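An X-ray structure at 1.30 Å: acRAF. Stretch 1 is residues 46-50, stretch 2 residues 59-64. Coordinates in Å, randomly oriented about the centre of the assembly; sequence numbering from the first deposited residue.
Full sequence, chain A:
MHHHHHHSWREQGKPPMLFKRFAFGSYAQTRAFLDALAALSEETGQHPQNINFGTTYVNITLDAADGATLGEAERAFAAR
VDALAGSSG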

# COMPACT_ATOMS: atom_id res chain seq x y z
N GLN A 46 6.30 10.72 -10.08
CA GLN A 46 4.95 10.26 -10.41
C GLN A 46 4.55 9.29 -9.34
O GLN A 46 5.31 8.37 -9.01
CB GLN A 46 4.87 9.58 -11.79
CG GLN A 46 5.08 10.50 -12.99
CD GLN A 46 5.20 9.69 -14.26
OE1 GLN A 46 6.29 9.27 -14.65
NE2 GLN A 46 4.07 9.36 -14.87
N HIS A 47 3.38 9.49 -8.79
CA HIS A 47 2.87 8.67 -7.71
C HIS A 47 1.53 8.07 -8.08
O HIS A 47 0.60 8.81 -8.41
CB HIS A 47 2.73 9.53 -6.43
CG HIS A 47 4.04 10.04 -5.93
ND1 HIS A 47 4.54 11.27 -6.31
CD2 HIS A 47 4.94 9.43 -5.12
CE1 HIS A 47 5.72 11.38 -5.72
NE2 HIS A 47 6.00 10.30 -4.99
N PRO A 48 1.36 6.74 -7.94
CA PRO A 48 0.03 6.17 -8.15
C PRO A 48 -1.05 6.87 -7.31
O PRO A 48 -0.76 7.37 -6.20
CB PRO A 48 0.21 4.72 -7.68
CG PRO A 48 1.67 4.41 -8.01
CD PRO A 48 2.34 5.71 -7.59
N GLN A 49 -2.28 6.84 -7.80
CA GLN A 49 -3.43 7.32 -7.05
C GLN A 49 -3.52 6.50 -5.74
O GLN A 49 -3.75 7.06 -4.66
CB GLN A 49 -4.70 7.16 -7.88
CG GLN A 49 -5.98 7.57 -7.14
CD GLN A 49 -7.20 7.31 -7.96
OE1 GLN A 49 -7.18 7.36 -9.19
NE2 GLN A 49 -8.31 7.08 -7.27
N ASN A 50 -3.31 5.18 -5.83
CA ASN A 50 -3.38 4.36 -4.65
C ASN A 50 -2.63 3.07 -4.86
O ASN A 50 -2.61 2.55 -5.98
CB ASN A 50 -4.85 4.00 -4.36
CG ASN A 50 -5.05 3.19 -3.10
OD1 ASN A 50 -5.06 1.96 -3.17
ND2 ASN A 50 -5.18 3.82 -1.95
N ASN A 59 -2.01 -4.13 -5.43
CA ASN A 59 -2.95 -3.59 -6.40
C ASN A 59 -2.62 -2.13 -6.63
O ASN A 59 -2.58 -1.35 -5.66
CB ASN A 59 -4.35 -3.67 -5.81
CG ASN A 59 -4.77 -5.08 -5.47
OD1 ASN A 59 -4.97 -5.93 -6.35
ND2 ASN A 59 -4.97 -5.34 -4.17
N ILE A 60 -2.37 -1.72 -7.86
CA ILE A 60 -1.97 -0.35 -8.14
C ILE A 60 -2.98 0.33 -9.03
O ILE A 60 -3.44 -0.23 -10.03
CB ILE A 60 -0.60 -0.39 -8.84
CG1 ILE A 60 0.42 -1.12 -7.94
CG2 ILE A 60 -0.12 1.05 -9.18
CD1 ILE A 60 1.74 -1.36 -8.57
N THR A 61 -3.31 1.58 -8.69
CA THR A 61 -4.23 2.40 -9.46
C THR A 61 -3.52 3.65 -9.91
O THR A 61 -2.97 4.36 -9.07
CB THR A 61 -5.44 2.79 -8.59
OG1 THR A 61 -6.03 1.60 -8.10
CG2 THR A 61 -6.47 3.57 -9.36
N LEU A 62 -3.53 3.93 -11.22
CA LEU A 62 -2.88 5.13 -11.75
C LEU A 62 -3.97 6.03 -12.28
O LEU A 62 -4.87 5.56 -12.99
CB LEU A 62 -1.93 4.77 -12.91
CG LEU A 62 -0.91 3.70 -12.62
CD1 LEU A 62 -0.06 3.38 -13.86
CD2 LEU A 62 -0.01 4.04 -11.42
N ASP A 63 -3.88 7.33 -11.98
CA ASP A 63 -4.90 8.26 -12.45
C ASP A 63 -4.37 9.08 -13.57
O ASP A 63 -3.16 9.16 -13.76
CB ASP A 63 -5.45 9.15 -11.31
CG ASP A 63 -4.46 9.93 -10.47
OD1 ASP A 63 -3.25 9.64 -10.55
OD2 ASP A 63 -4.91 10.76 -9.65
N ALA A 64 -5.31 9.69 -14.33
CA ALA A 64 -5.05 10.55 -15.46
C ALA A 64 -4.43 11.85 -14.95
O ALA A 64 -4.94 12.43 -13.99
CB ALA A 64 -6.35 10.83 -16.21
O HOH W 1 -1.07 7.85 -10.96
O HOH W 2 -4.90 0.50 -5.70

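His47 to Asn50 meet the strand running through Asn59 to Leu62 at a single antiparallel bridge, Asn50 with Thr61, and the contact buries 340 Å² in all. Gln49, Thr61 and Asn50 cover the most surface. Thr61 supplies the backbone anchor. Thr61 N donates to Asn50 O at 3.0 Å and nearly in line, the strongest bond of the set by geometry. Its carbonyl receives two weak bonds from consecutive amides: Gln49 N lies 2.9 Å from Thr61 O but approaches at a bent angle (122°), whereas Asn50 N points well at Thr61 O but stands off at 3.4 Å. The backbone of Gln49, at phi/psi -59/-42, is not extended, and regular pairing does not continue back beyond Asn50. The side chains of Asn50 and Thr61 share one face of the sheet, their CB atoms 4.4 Å apart. Water 2 ties this pair together, 2.9 Å from both Asn50 OD1 and Thr61 OG1, and it also lies 3.0 Å from Asn59 O.

Gln49 sends its CA-to-CB bond toward the strand, and its extended side chain (chi1 and chi2 both t) lies beside Thr61 and Asp63. Pro48, buried, closes the contact through apolar packing: its CB sits 4.0 Å from Ile60 CG2 and 3.8 Å from Leu62 CD2. The CA-to-CB bond of Leu62 points away, yet the end of its side chain comes nearer, which makes the second of these contacts possible. Further along, where direct backbone bonds are absent, water 1 bridges the gap, accepting from Asp63 N at 3.0 Å and donating to His47 O at 3.2 Å.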